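Signal recognition 54 kDa protein (Pyrococcus furiosus, PDB 3DM5) is the SRP54 protein of the archaeal signal recognition particle, joining a helical bundle, a P-loop GTPase domain and a signal-peptide-binding domain. Local coordinates at residues G142-L147 and G160-K165; K119-F124 and Y129-V134. All blocks are in the same frame, centred on the assembly; numbering follows the deposited sequence.

In the fold
Both contacts belong to the GTPase domain and follow one another along the chain. After helix 113-125, which leads on from the probable P-loop (Gly107 to Thr114) at the GDP, the chain turns back into strand 131-135, and contact 2 closes this short turn by laying the last part of the helix on the strand. The chain then enters helix 142-151, returns through strand 157-159 and leaves it at Gly160, where contact 1 closes the second excursion. The two closures neither nest nor cross. Their centres lie about 17 Å apart and they meet where Leu147 CD1 packs on Val133 CG2 at 4.0 Å, so helix 142-151 is tied both to the sheet and to the loop beyond it.

Contact 1 of 2, residues G142-L147 and G160-K165; sequences GAYHQL and GNPQEK. With GDP (guanosine-5'-diphosphate), chain J; SO4 (sulfate ion), chain E.
Tyr144 carries this contact, with Gly160 and Pro162 both on one side of its ring plane, Gly160 by CD1 and Pro162 by CD2. On the tight side, the Gly160 backbone meets the ring directly, Tyr144 CD1 coming to 3.5 Å from Gly160 CA. On the ring's other ortho carbon, Tyr144 CD2 meets Pro162 CG at 3.6 Å, the proline lying obliquely to it, and Pro162 CG also reaches Tyr144 CB at 3.7 Å. With CG trans to the backbone N (chi1 166°), the ring swings out from the helix to the loop. No hydrogen bond joins the two segments; the grip is apolar, while Val158 and Cys135 touch Tyr144 from the sheet.

Pro162 packs on the ring with CG and CD but is exposed overall. Beyond it the contact loosens: the loop leaves the helix through a type I turn from Asn161 to Glu164, and Gln163 to Lys165 make no contact with the helix segment. Next to Tyr144, His145 lays one ring face over Tyr144 CD2, and its NE2 donates to sulfate O3 at 3.1 Å with a bent N-H...O angle of 144°. The sulfate probably comes from the crystallisation liquor; Arg148 of the second subunit also binds it, and His145 ND1 is hydrogen-bonded to His145 ND1 of that subunit. Gln146, extended in another direction, donates from NE2 to GDP O1A at 3.0 Å (161°), while Arg140 holds its OE1. The helix thus joins the loop after strand 157-159 to the nucleotide pocket of a P-loop GTPase domain.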
loop_
_atom_site.group_PDB
_atom_site.type_symbol
_atom_site.label_atom_id
_atom_site.label_comp_id
_atom_site.label_asym_id
_atom_site.label_seq_id
_atom_site.Cartn_x
_atom_site.Cartn_y
_atom_site.Cartn_z
ATOM N N GLY A 142 21.329 31.399 -13.125
ATOM C CA GLY A 142 20.957 30.345 -14.061
ATOM C C GLY A 142 19.479 30.427 -14.445
ATOM O O GLY A 142 19.044 29.846 -15.447
ATOM N N ALA A 143 18.712 31.172 -13.650
ATOM C CA ALA A 143 17.280 31.330 -13.848
ATOM C C ALA A 143 16.970 32.066 -15.136
ATOM O O ALA A 143 15.943 31.811 -15.768
ATOM C CB ALA A 143 16.662 32.067 -12.669
ATOM N N TYR A 144 17.834 33.001 -15.518
ATOM C CA TYR A 144 17.602 33.704 -16.771
ATOM C C TYR A 144 17.560 32.670 -17.902
ATOM O O TYR A 144 16.631 32.656 -18.713
ATOM C CB TYR A 144 18.663 34.785 -17.034
ATOM C CG TYR A 144 18.627 35.282 -18.459
ATOM C CD1 TYR A 144 17.611 36.125 -18.897
ATOM C CD2 TYR A 144 19.572 34.855 -19.385
ATOM C CE1 TYR A 144 17.555 36.554 -20.209
ATOM C CE2 TYR A 144 19.532 35.281 -20.699
ATOM C CZ TYR A 144 18.524 36.132 -21.107
ATOM O OH TYR A 144 18.473 36.559 -22.416
ATOM N N HIS A 145 18.549 31.781 -17.928
ATOM C CA HIS A 145 18.608 30.756 -18.971
ATOM C C HIS A 145 17.507 29.713 -18.894
ATOM O O HIS A 145 16.977 29.320 -19.924
ATOM C CB HIS A 145 19.976 30.106 -19.016
ATOM C CG HIS A 145 21.009 30.963 -19.681
ATOM N ND1 HIS A 145 20.890 31.369 -20.996
ATOM C CD2 HIS A 145 22.145 31.509 -19.204
ATOM C CE1 HIS A 145 21.932 32.126 -21.300
ATOM N NE2 HIS A 145 22.709 32.227 -20.239
ATOM N N GLN A 146 17.159 29.283 -17.681
ATOM C CA GLN A 146 16.005 28.403 -17.494
ATOM C C GLN A 146 14.703 28.978 -18.064
ATOM O O GLN A 146 13.886 28.256 -18.631
ATOM C CB GLN A 146 15.827 28.069 -16.025
ATOM C CG GLN A 146 14.576 27.277 -15.743
ATOM C CD GLN A 146 14.493 26.858 -14.292
ATOM O OE1 GLN A 146 15.426 27.073 -13.522
ATOM N NE2 GLN A 146 13.374 26.254 -13.910
ATOM N N LEU A 147 14.515 30.284 -17.907
ATOM C CA LEU A 147 13.333 30.949 -18.427
ATOM C C LEU A 147 13.407 31.012 -19.941
ATOM O O LEU A 147 12.404 30.811 -20.608
ATOM C CB LEU A 147 13.165 32.362 -17.822
ATOM C CG LEU A 147 12.721 32.503 -16.354
ATOM C CD1 LEU A 147 12.939 33.918 -15.868
ATOM C CD2 LEU A 147 11.265 32.067 -16.109
ATOM N N GLY A 160 16.686 39.887 -18.942
ATOM C CA GLY A 160 17.525 39.488 -17.831
ATOM C C GLY A 160 18.913 40.055 -17.960
ATOM O O GLY A 160 19.184 40.899 -18.821
ATOM N N ASN A 161 19.786 39.603 -17.071
ATOM C CA ASN A 161 21.210 39.887 -17.152
ATOM C C ASN A 161 21.956 39.139 -16.073
ATOM O O ASN A 161 22.264 39.715 -15.025
ATOM C CB ASN A 161 21.514 41.378 -17.018
ATOM C CG ASN A 161 23.009 41.651 -16.979
ATOM O OD1 ASN A 161 23.826 40.761 -17.270
ATOM N ND2 ASN A 161 23.378 42.878 -16.620
ATOM N N PRO A 162 22.251 37.851 -16.325
ATOM C CA PRO A 162 22.985 37.029 -15.357
ATOM C C PRO A 162 24.231 37.745 -14.803
ATOM O O PRO A 162 24.847 37.262 -13.849
ATOM C CB PRO A 162 23.368 35.788 -16.176
ATOM C CG PRO A 162 22.289 35.673 -17.209
ATOM C CD PRO A 162 21.885 37.093 -17.539
ATOM N N GLN A 163 24.574 38.891 -15.389
ATOM C CA GLN A 163 25.721 39.681 -14.949
ATOM C C GLN A 163 25.297 41.040 -14.388
ATOM O O GLN A 163 25.944 42.065 -14.630
ATOM C CB GLN A 163 26.720 39.864 -16.097
ATOM N N GLU A 164 24.190 41.035 -13.654
ATOM C CA GLU A 164 23.776 42.196 -12.873
ATOM C C GLU A 164 23.548 41.764 -11.431
ATOM O O GLU A 164 23.018 40.676 -11.178
ATOM C CB GLU A 164 22.522 42.846 -13.460
ATOM C CG GLU A 164 21.949 43.982 -12.627
ATOM C CD GLU A 164 22.998 44.941 -12.116
ATOM O OE1 GLU A 164 24.190 44.763 -12.441
ATOM O OE2 GLU A 164 22.621 45.881 -11.381
ATOM N N LYS A 165 23.950 42.600 -10.481
ATOM C CA LYS A 165 23.994 42.149 -9.097
ATOM C C LYS A 165 23.116 42.967 -8.153
ATOM O O LYS A 165 22.958 42.625 -6.987
ATOM C CB LYS A 165 25.442 42.098 -8.599
HETATM P PB GDP J . 12.990 27.321 -8.141
HETATM O O1B GDP J . 11.924 26.892 -7.192
HETATM O O2B GDP J . 14.292 27.414 -7.385
HETATM O O3B GDP J . 12.616 28.648 -8.755
HETATM O O3A GDP J . 13.298 26.189 -9.248
HETATM P PA GDP J . 12.258 25.469 -10.238
HETATM O O1A GDP J . 12.980 24.722 -11.319
HETATM O O2A GDP J . 11.276 26.432 -10.842
HETATM O "O5'" GDP J . 11.570 24.392 -9.264
HETATM C "C5'" GDP J . 12.414 23.369 -8.748
HETATM C "C4'" GDP J . 11.884 21.981 -9.117
HETATM O "O4'" GDP J . 10.471 21.810 -8.856
HETATM C "C3'" GDP J . 12.101 21.684 -10.590
HETATM O "O3'" GDP J . 12.608 20.347 -10.635
HETATM C "C2'" GDP J . 10.714 21.786 -11.198
HETATM O "O2'" GDP J . 10.516 20.881 -12.259
HETATM C "C1'" GDP J . 9.832 21.343 -10.057
HETATM N N9 GDP J . 8.456 21.861 -10.120
HETATM C C8 GDP J . 8.031 23.135 -10.141
HETATM N N7 GDP J . 6.671 23.184 -10.153
HETATM C C5 GDP J . 6.222 21.915 -10.121
HETATM C C6 GDP J . 4.910 21.214 -10.114
HETATM O O6 GDP J . 3.821 21.835 -10.119
HETATM N N1 GDP J . 4.923 19.876 -10.098
HETATM C C2 GDP J . 6.060 19.159 -10.073
HETATM N N2 GDP J . 5.982 17.811 -10.051
HETATM N N3 GDP J . 7.284 19.721 -10.070
HETATM C C4 GDP J . 7.412 21.059 -10.098
HETATM S S SO4 E . 24.548 35.251 -21.997
HETATM O O1 SO4 E . 25.934 35.454 -22.427
HETATM O O2 SO4 E . 23.921 34.303 -22.921
HETATM O O3 SO4 E . 24.527 34.747 -20.619
HETATM O O4 SO4 E . 23.800 36.508 -22.039
#

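Contact 2 of 2, residues K119-F124 and Y129-V134; sequences KLARYF and YKVGVV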
loop_
_atom_site.group_PDB
_atom_site.type_symbol
_atom_site.label_atom_id
_atom_site.label_comp_id
_atom_site.label_asym_id
_atom_site.label_seq_id
_atom_site.Cartn_x
_atom_site.Cartn_y
_atom_site.Cartn_z
ATOM N N LYS A 119 4.940 29.227 -16.572
ATOM C CA LYS A 119 3.592 28.711 -16.683
ATOM C C LYS A 119 2.569 29.829 -16.764
ATOM O O LYS A 119 1.655 29.798 -17.607
ATOM C CB LYS A 119 3.260 27.788 -15.501
ATOM C CG LYS A 119 4.039 26.478 -15.479
ATOM C CD LYS A 119 3.678 25.710 -14.238
ATOM C CE LYS A 119 4.407 24.386 -14.111
ATOM N NZ LYS A 119 3.743 23.590 -13.027
ATOM N N LEU A 120 2.715 30.800 -15.859
ATOM C CA LEU A 120 1.840 31.971 -15.808
ATOM C C LEU A 120 1.980 32.842 -17.077
ATOM O O LEU A 120 0.995 33.273 -17.660
ATOM C CB LEU A 120 2.114 32.770 -14.539
ATOM C CG LEU A 120 1.038 33.747 -14.085
ATOM C CD1 LEU A 120 -0.291 33.053 -13.918
ATOM C CD2 LEU A 120 1.480 34.378 -12.801
ATOM N N ALA A 121 3.199 33.061 -17.539
ATOM C CA ALA A 121 3.390 33.803 -18.781
ATOM C C ALA A 121 2.683 33.110 -19.938
ATOM O O ALA A 121 1.940 33.743 -20.701
ATOM C CB ALA A 121 4.859 33.963 -19.082
ATOM N N ARG A 122 2.905 31.806 -20.058
ATOM C CA ARG A 122 2.296 31.023 -21.128
ATOM C C ARG A 122 0.767 30.983 -21.012
ATOM O O ARG A 122 0.068 31.047 -22.023
ATOM C CB ARG A 122 2.858 29.593 -21.143
ATOM C CG ARG A 122 2.088 28.617 -22.041
ATOM C CD ARG A 122 2.167 29.013 -23.510
ATOM N NE ARG A 122 1.474 28.051 -24.358
ATOM C CZ ARG A 122 1.121 28.277 -25.619
ATOM N NH1 ARG A 122 1.386 29.447 -26.177
ATOM N NH2 ARG A 122 0.494 27.337 -26.319
ATOM N N TYR A 123 0.251 30.856 -19.792
ATOM C CA TYR A 123 -1.186 30.887 -19.578
ATOM C C TYR A 123 -1.775 32.144 -20.206
ATOM O O TYR A 123 -2.779 32.081 -20.915
ATOM C CB TYR A 123 -1.526 30.827 -18.076
ATOM C CG TYR A 123 -2.964 31.162 -17.725
ATOM C CD1 TYR A 123 -3.910 30.165 -17.575
ATOM C CD2 TYR A 123 -3.379 32.480 -17.532
ATOM C CE1 TYR A 123 -5.231 30.467 -17.248
ATOM C CE2 TYR A 123 -4.715 32.786 -17.207
ATOM C CZ TYR A 123 -5.624 31.771 -17.070
ATOM O OH TYR A 123 -6.939 32.032 -16.749
ATOM N N PHE A 124 -1.154 33.288 -19.940
ATOM C CA PHE A 124 -1.666 34.544 -20.465
ATOM C C PHE A 124 -1.467 34.724 -21.969
ATOM O O PHE A 124 -2.348 35.236 -22.654
ATOM C CB PHE A 124 -1.094 35.736 -19.699
ATOM C CG PHE A 124 -1.776 35.973 -18.400
ATOM C CD1 PHE A 124 -1.072 35.932 -17.205
ATOM C CD2 PHE A 124 -3.146 36.182 -18.371
ATOM C CE1 PHE A 124 -1.731 36.145 -15.989
ATOM C CE2 PHE A 124 -3.810 36.393 -17.160
ATOM C CZ PHE A 124 -3.102 36.379 -15.969
ATOM N N TYR A 129 -2.607 37.590 -24.901
ATOM C CA TYR A 129 -1.894 38.704 -24.305
ATOM C C TYR A 129 -0.469 38.768 -24.809
ATOM O O TYR A 129 0.125 37.747 -25.173
ATOM C CB TYR A 129 -1.905 38.597 -22.787
ATOM C CG TYR A 129 -3.202 39.031 -22.172
ATOM C CD1 TYR A 129 -3.521 40.378 -22.071
ATOM C CD2 TYR A 129 -4.108 38.100 -21.684
ATOM C CE1 TYR A 129 -4.714 40.789 -21.505
ATOM C CE2 TYR A 129 -5.310 38.496 -21.110
ATOM C CZ TYR A 129 -5.605 39.843 -21.030
ATOM O OH TYR A 129 -6.790 40.260 -20.464
ATOM N N LYS A 130 0.078 39.975 -24.851
ATOM C CA LYS A 130 1.516 40.114 -25.029
ATOM C C LYS A 130 2.111 40.057 -23.645
ATOM O O LYS A 130 1.684 40.792 -22.748
ATOM C CB LYS A 130 1.898 41.434 -25.689
ATOM C CG LYS A 130 1.837 41.410 -27.203
ATOM C CD LYS A 130 2.884 42.340 -27.796
ATOM C CE LYS A 130 4.253 41.946 -27.291
ATOM N NZ LYS A 130 5.311 42.841 -27.820
ATOM N N VAL A 131 3.094 39.184 -23.460
ATOM C CA VAL A 131 3.698 39.025 -22.148
ATOM C C VAL A 131 5.187 39.246 -22.238
ATOM O O VAL A 131 5.832 38.807 -23.191
ATOM C CB VAL A 131 3.441 37.616 -21.568
ATOM C CG1 VAL A 131 4.107 37.469 -20.210
ATOM C CG2 VAL A 131 1.964 37.355 -21.468
ATOM N N GLY A 132 5.723 39.925 -21.231
ATOM C CA GLY A 132 7.150 39.965 -21.014
ATOM C C GLY A 132 7.467 39.481 -19.611
ATOM O O GLY A 132 6.740 39.781 -18.666
ATOM N N VAL A 133 8.534 38.712 -19.464
ATOM C CA VAL A 133 8.985 38.356 -18.138
ATOM C C VAL A 133 10.303 39.039 -17.904
ATOM O O VAL A 133 11.112 39.209 -18.819
ATOM C CB VAL A 133 9.087 36.794 -17.875
ATOM C CG1 VAL A 133 8.214 36.003 -18.842
ATOM C CG2 VAL A 133 10.533 36.312 -17.917
ATOM N N VAL A 134 10.501 39.436 -16.660
ATOM C CA VAL A 134 11.703 40.110 -16.229
ATOM C C VAL A 134 12.316 39.220 -15.186
ATOM O O VAL A 134 11.693 38.952 -14.163
ATOM C CB VAL A 134 11.368 41.454 -15.548
ATOM C CG1 VAL A 134 12.613 42.049 -14.847
ATOM C CG2 VAL A 134 10.788 42.411 -16.553
#
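Ala121 begins the contact along helix 119-124, where its methyl rests against both Val131 and Val133: Ala121 CB lies 3.8 Å from Val131 CG1 and 3.9 Å from Val133 CG1. Two residues before it, Lys119 touches the GDP, its NZ held by the carbonyls of Gly275 and Asp280. Where the Ala121 methyl meets the strand, the axes of the short segments are 8.7 Å apart and nearly antiparallel at 168°. Val131 CG1 is anti to the backbone N (chi1 179°), which spreads the two methyls along the helix. The other branch reaches the Ala121 carbonyl oxygen, and Val131 CG2 also lies 3.9 Å from Phe124 CB.

Tyr123 covers one face of the Phe124 ring. At Phe124 the helix is tied to the incoming chain twice. Its carbonyl oxygen accepts a hydrogen bond from Tyr129 N, 3.3 Å from Phe124 O, the donor tilted 31° from the carbonyl plane; the same oxygen lies at the edge of the Tyr129 ring. The rings then pair in an offset edge-to-face stack, the edge of Phe124 toward the face of Tyr129, with centroids 5.8 Å apart. Ile185 of the neighbouring strand touches both rings. All five touching residues are buried. Helix 113-125 running back against strand 131-135 completes a beta-alpha-beta crossover from strand 101-106, with strand 185-189 lying between the two parallel strands in the sheet, as in P-loop NTPases of the SRP type.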